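Local coordinates for protein TetR family transcriptional regulator (Streptomyces coelicolor, PDB 6SRN) that binds a furan-carboxylic acid hormone and probably acts as a TetR-family transcriptional repressor that controls antibiotic production through a helix-turn-helix domain, at residues I78-E83 / A127-E132; E104-M109 / E152-D157. All blocks are in the same frame, centred on the assembly; numbering follows the deposited sequence.

Contact 1 (I78-E83 / A127-E132); sequences IAVVEE and ARLQSE
Val80 and Val81 of helix 73-86 meet Leu129 and Gln130 of helix 121-131 at the junction between the two domains of the TetR fold, where the helix that follows the DNA-binding motif packs on the ligand-binding core. The helix segments cross steeply, at -116° with their axes 9.5 Å apart, which keeps the touching patch small; all four touching residues are buried. Val80 comes first along 78-83. Its CG1 lies 3.9 Å from Leu129 CD1, the two side chains crossing at about a right angle, while Leu35 and Ser39 of helix 31-49 cover Val80 from the DNA-binding side and Phe42 of that helix touches Leu129. Val81 follows and spreads its two methyls over different partners. With CG1 anti to the backbone N (chi1 175°), CG2 falls beside that nitrogen and packs 3.8 Å from Leu129 CB, with Leu129 CD1 almost as near. CG1 faces Gln130 instead. The Gln130 chain is bent at chi2 (-72°), which brings its amide over to this methyl. Two bonds outside the segments hold the amide, NE2 donating to Pro141 O and also pairing with Tyr85 OH, and Val81 CG1 packs against it without a polar role. Gln130 belongs to the pocket and touches the bound furan acid, whose site therefore adjoins the domain junction. Farther from helix 73-86, Arg128 NE reaches Glu132 OE2 at 3.0 Å in a salt bridge to the residue four places on. At the Gln130 amide, the closest approach is NE2 to Val81 CG1, 3.7 Å.

Contact 2 (E104-M109 / E152-D157); sequences ETVEEM and EVPLQD
A single methyl of Val106 carries this contact between helix 102-119 and helix 145-161 in the all-helical ligand-binding domain. Val106 CG2 sits 3.8 Å from Pro154 CG and only slightly farther from Pro154 CB, meeting the CB–CG edge of the pyrrolidine ring. The same methyl lies 4.0 Å from Leu155 CG, with Leu155 CD2 just beyond, so one methyl rests against two consecutive side chains. Its placement follows from chi1 of 178°, which sets CG1 anti to the backbone N and CG2 anti to the carbonyl carbon. Pro154 interrupts the hydrogen bonding of its own helix, because its nitrogen has no proton to give to the preceding turn, and the helix is kinked there. The proline ring thus marks the kink and at the same time forms part of the packing surface. Around this tight apolar point the contact thins quickly: Thr105 directs its CB toward the other helix, but Thr105 CG2 stays 4.6 Å from Pro154 CB. The side turned from the contact is more open and largely charged, with salt bridges from Glu107 to Arg205 and from Glu108 to Arg112; on the other helix Val153 and Asp157 are exposed. Leu177 of helix 170-192 and Phe209 of helix 197-212 touch Val106, Ala174 of helix 170-192 meets Leu155, and helix 88-96 packs against Thr105 and Met109, setting the pair within a bundle of helices.

How the contacts relate
Contact 1 and contact 2 lie 24 Å apart between centres, with nearest atoms about 11 Å apart, and do not touch. Along the chain their segments alternate: 78-83, 104-109, 127-132, 152-157. Helix 102-119 of contact 2 leads directly into helix 121-131 of contact 1, and helix 145-161 comes next, so the two pairs cross along the chain. Contact 1 joins the DNA-binding part to the ligand-binding domain; contact 2 lies wholly within the latter domain, with the Val106 side chain about 9 Å from the ligand. Helix 73-86 carries the pocket residues His84 and Tyr85 as well as contact 1, consistent with the coupling of pocket and DNA-binding domain expected of TetR-family regulators.

Contact 1 (I78-E83 / A127-E132)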
loop_
_atom_site.group_PDB
_atom_site.type_symbol
_atom_site.label_atom_id
_atom_site.label_comp_id
_atom_site.label_asym_id
_atom_site.label_seq_id
_atom_site.Cartn_x
_atom_site.Cartn_y
_atom_site.Cartn_z
ATOM N N ILE A 78 9.848 16.297 6.708
ATOM C CA ILE A 78 10.471 16.235 5.397
ATOM C C ILE A 78 11.847 15.583 5.489
ATOM O O ILE A 78 12.184 14.739 4.671
ATOM C CB ILE A 78 10.580 17.645 4.768
ATOM C CG1 ILE A 78 9.174 18.153 4.440
ATOM C CG2 ILE A 78 11.474 17.606 3.545
ATOM C CD1 ILE A 78 9.153 19.607 4.061
ATOM N N ALA A 79 12.683 16.001 6.451
ATOM C CA ALA A 79 14.034 15.450 6.515
ATOM C C ALA A 79 14.034 13.924 6.759
ATOM O O ALA A 79 14.851 13.225 6.224
ATOM C CB ALA A 79 14.839 16.156 7.581
ATOM N N VAL A 80 13.131 13.456 7.607
ATOM C CA VAL A 80 12.997 12.032 7.878
ATOM C C VAL A 80 12.623 11.292 6.597
ATOM O O VAL A 80 13.255 10.317 6.225
ATOM C CB VAL A 80 11.938 11.770 8.979
ATOM C CG1 VAL A 80 11.597 10.277 9.073
ATOM C CG2 VAL A 80 12.464 12.282 10.313
ATOM N N VAL A 81 11.604 11.761 5.894
ATOM C CA VAL A 81 11.204 11.078 4.651
ATOM C C VAL A 81 12.322 11.115 3.609
ATOM O O VAL A 81 12.655 10.121 2.978
ATOM C CB VAL A 81 9.899 11.675 4.089
ATOM C CG1 VAL A 81 9.559 11.061 2.752
ATOM C CG2 VAL A 81 8.776 11.445 5.055
ATOM N N GLU A 82 12.935 12.271 3.439
ATOM C CA GLU A 82 14.038 12.375 2.460
ATOM C C GLU A 82 15.164 11.405 2.812
ATOM O O GLU A 82 15.758 10.757 1.937
ATOM C CB GLU A 82 14.603 13.796 2.383
ATOM C CG GLU A 82 13.743 14.797 1.712
ATOM C CD GLU A 82 14.467 16.146 1.759
ATOM O OE1 GLU A 82 15.261 16.461 2.690
ATOM O OE2 GLU A 82 14.299 16.855 0.814
ATOM N N GLU A 83 15.493 11.271 4.088
ATOM C CA GLU A 83 16.587 10.426 4.473
ATOM C C GLU A 83 16.272 8.967 4.182
ATOM O O GLU A 83 17.150 8.212 3.773
ATOM C CB GLU A 83 16.887 10.637 5.959
ATOM C CG GLU A 83 17.797 9.611 6.571
ATOM C CD GLU A 83 19.076 9.436 5.811
ATOM O OE1 GLU A 83 19.575 10.433 5.252
ATOM O OE2 GLU A 83 19.595 8.290 5.804
ATOM N N ALA A 127 7.876 5.696 6.085
ATOM C CA ALA A 127 6.677 5.049 5.582
ATOM C C ALA A 127 5.426 5.568 6.274
ATOM O O ALA A 127 4.402 5.880 5.628
ATOM C CB ALA A 127 6.756 3.519 5.694
ATOM N N ARG A 128 5.468 5.725 7.597
ATOM C CA ARG A 128 4.289 6.206 8.276
ATOM C C ARG A 128 3.942 7.617 7.878
ATOM O O ARG A 128 2.763 7.929 7.679
ATOM C CB ARG A 128 4.445 6.115 9.796
ATOM C CG ARG A 128 3.183 6.552 10.526
ATOM C CD ARG A 128 3.123 6.024 11.932
ATOM N NE ARG A 128 1.849 6.419 12.554
ATOM C CZ ARG A 128 1.454 6.009 13.763
ATOM N NH1 ARG A 128 2.228 5.238 14.485
ATOM N NH2 ARG A 128 0.260 6.378 14.242
ATOM N N LEU A 129 4.934 8.498 7.771
ATOM C CA LEU A 129 4.663 9.873 7.326
ATOM C C LEU A 129 4.056 9.891 5.919
ATOM O O LEU A 129 3.077 10.628 5.677
ATOM C CB LEU A 129 5.935 10.692 7.413
ATOM C CG LEU A 129 6.472 10.893 8.832
ATOM C CD1 LEU A 129 7.894 11.410 8.804
ATOM C CD2 LEU A 129 5.585 11.828 9.615
ATOM N N GLN A 130 4.588 9.088 5.007
ATOM C CA GLN A 130 4.000 8.975 3.645
ATOM C C GLN A 130 2.590 8.356 3.657
ATOM O O GLN A 130 1.744 8.677 2.795
ATOM C CB GLN A 130 4.873 8.171 2.718
ATOM C CG GLN A 130 6.199 8.810 2.399
ATOM C CD GLN A 130 6.079 10.012 1.492
ATOM O OE1 GLN A 130 5.287 10.920 1.755
ATOM N NE2 GLN A 130 6.880 10.045 0.464
ATOM N N SER A 131 2.321 7.472 4.613
ATOM C CA SER A 131 0.981 6.869 4.723
ATOM C C SER A 131 -0.039 7.912 5.055
ATOM O O SER A 131 -1.221 7.784 4.667
ATOM C CB SER A 131 0.917 5.804 5.838
ATOM O OG SER A 131 0.557 6.411 7.094
ATOM N N GLU A 132 0.395 8.913 5.829
ATOM C CA GLU A 132 -0.380 9.981 6.365
ATOM C C GLU A 132 -0.361 11.187 5.441
ATOM O O GLU A 132 -0.926 12.181 5.762
ATOM C CB GLU A 132 0.112 10.362 7.780
ATOM C CG GLU A 132 0.099 9.115 8.682
ATOM C CD GLU A 132 0.365 9.318 10.152
ATOM O OE1 GLU A 132 0.819 10.432 10.509
ATOM O OE2 GLU A 132 0.143 8.309 10.933
#

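Contact 2 (E104-M109 / E152-D157)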
loop_
_atom_site.group_PDB
_atom_site.type_symbol
_atom_site.label_atom_id
_atom_site.label_comp_id
_atom_site.label_asym_id
_atom_site.label_seq_id
_atom_site.Cartn_x
_atom_site.Cartn_y
_atom_site.Cartn_z
ATOM N N GLU A 104 20.200 -9.727 -9.607
ATOM C CA GLU A 104 20.576 -10.011 -8.198
ATOM C C GLU A 104 20.751 -8.721 -7.402
ATOM O O GLU A 104 20.479 -8.705 -6.216
ATOM C CB GLU A 104 21.911 -10.737 -8.165
ATOM C CG GLU A 104 21.766 -12.192 -8.520
ATOM C CD GLU A 104 23.118 -12.859 -8.517
ATOM O OE1 GLU A 104 24.130 -12.135 -8.755
ATOM O OE2 GLU A 104 23.189 -14.049 -8.194
ATOM N N THR A 105 21.154 -7.647 -8.060
ATOM C CA THR A 105 21.305 -6.340 -7.403
ATOM C C THR A 105 19.920 -5.861 -6.984
ATOM O O THR A 105 19.743 -5.392 -5.832
ATOM C CB THR A 105 21.994 -5.337 -8.334
ATOM O OG1 THR A 105 23.344 -5.789 -8.601
ATOM C CG2 THR A 105 22.015 -3.926 -7.784
ATOM N N VAL A 106 18.959 -5.934 -7.891
ATOM C CA VAL A 106 17.558 -5.559 -7.566
ATOM C C VAL A 106 17.039 -6.426 -6.411
ATOM O O VAL A 106 16.463 -5.919 -5.431
ATOM C CB VAL A 106 16.648 -5.723 -8.772
ATOM C CG1 VAL A 106 15.205 -5.394 -8.437
ATOM C CG2 VAL A 106 17.091 -4.838 -9.936
ATOM N N GLU A 107 17.246 -7.745 -6.472
ATOM C CA GLU A 107 16.828 -8.635 -5.418
ATOM C C GLU A 107 17.419 -8.244 -4.064
ATOM O O GLU A 107 16.686 -8.198 -3.055
ATOM C CB GLU A 107 17.241 -10.062 -5.701
ATOM C CG GLU A 107 16.461 -10.791 -6.737
ATOM C CD GLU A 107 16.989 -12.212 -6.719
ATOM O OE1 GLU A 107 16.678 -12.963 -5.724
ATOM O OE2 GLU A 107 17.799 -12.498 -7.600
ATOM N N GLU A 108 18.731 -7.985 -4.029
ATOM C CA GLU A 108 19.386 -7.722 -2.759
ATOM C C GLU A 108 18.961 -6.347 -2.213
ATOM O O GLU A 108 18.844 -6.165 -0.984
ATOM C CB GLU A 108 20.900 -7.833 -2.865
ATOM C CG GLU A 108 21.637 -7.574 -1.569
ATOM C CD GLU A 108 21.271 -8.436 -0.368
ATOM O OE1 GLU A 108 20.622 -9.498 -0.524
ATOM O OE2 GLU A 108 21.675 -8.020 0.744
ATOM N N MET A 109 18.742 -5.373 -3.087
ATOM C CA MET A 109 18.215 -4.087 -2.608
ATOM C C MET A 109 16.893 -4.247 -1.887
ATOM O O MET A 109 16.660 -3.656 -0.824
ATOM C CB MET A 109 18.062 -3.122 -3.779
ATOM C CG MET A 109 19.406 -2.624 -4.272
ATOM S SD MET A 109 20.155 -1.454 -3.168
ATOM C CE MET A 109 19.093 -0.032 -3.423
ATOM N N GLU A 152 15.101 0.959 -11.997
ATOM C CA GLU A 152 15.014 0.896 -13.453
ATOM C C GLU A 152 16.385 0.682 -14.127
ATOM O O GLU A 152 16.490 0.015 -15.153
ATOM C CB GLU A 152 14.393 2.221 -13.917
ATOM C CG GLU A 152 13.537 2.152 -15.123
ATOM C CD GLU A 152 12.851 3.503 -15.370
ATOM O OE1 GLU A 152 13.200 4.555 -14.734
ATOM O OE2 GLU A 152 11.927 3.496 -16.161
ATOM N N VAL A 153 17.430 1.296 -13.575
ATOM C CA VAL A 153 18.769 1.235 -14.133
ATOM C C VAL A 153 19.311 -0.198 -14.209
ATOM O O VAL A 153 19.623 -0.684 -15.328
ATOM C CB VAL A 153 19.743 2.155 -13.391
ATOM C CG1 VAL A 153 21.171 2.009 -13.936
ATOM C CG2 VAL A 153 19.294 3.597 -13.528
ATOM N N PRO A 154 19.427 -0.911 -13.061
ATOM C CA PRO A 154 19.806 -2.326 -13.198
ATOM C C PRO A 154 18.853 -3.178 -13.994
ATOM O O PRO A 154 19.276 -4.125 -14.626
ATOM C CB PRO A 154 19.920 -2.815 -11.741
ATOM C CG PRO A 154 19.155 -1.835 -10.965
ATOM C CD PRO A 154 19.330 -0.510 -11.649
ATOM N N LEU A 155 17.562 -2.858 -13.993
ATOM C CA LEU A 155 16.642 -3.604 -14.787
ATOM C C LEU A 155 16.885 -3.385 -16.292
ATOM O O LEU A 155 16.713 -4.325 -17.071
ATOM C CB LEU A 155 15.208 -3.235 -14.418
ATOM C CG LEU A 155 14.766 -3.825 -13.072
ATOM C CD1 LEU A 155 13.467 -3.142 -12.633
ATOM C CD2 LEU A 155 14.599 -5.328 -13.099
ATOM N N GLN A 156 17.289 -2.175 -16.686
ATOM C CA GLN A 156 17.717 -1.926 -18.086
ATOM C C GLN A 156 18.922 -2.749 -18.430
ATOM O O GLN A 156 19.000 -3.315 -19.512
ATOM C CB GLN A 156 18.014 -0.463 -18.343
ATOM C CG GLN A 156 18.420 -0.170 -19.776
ATOM C CD GLN A 156 17.363 -0.587 -20.784
ATOM O OE1 GLN A 156 16.163 -0.429 -20.544
ATOM N NE2 GLN A 156 17.812 -1.130 -21.929
ATOM N N ASP A 157 19.893 -2.799 -17.529
ATOM C CA ASP A 157 21.070 -3.623 -17.762
ATOM C C ASP A 157 20.701 -5.098 -17.901
ATOM O O ASP A 157 21.287 -5.840 -18.696
ATOM C CB ASP A 157 22.084 -3.455 -16.631
ATOM C CG ASP A 157 22.793 -2.086 -16.666
ATOM O OD1 ASP A 157 22.692 -1.325 -17.658
ATOM O OD2 ASP A 157 23.426 -1.781 -15.654
#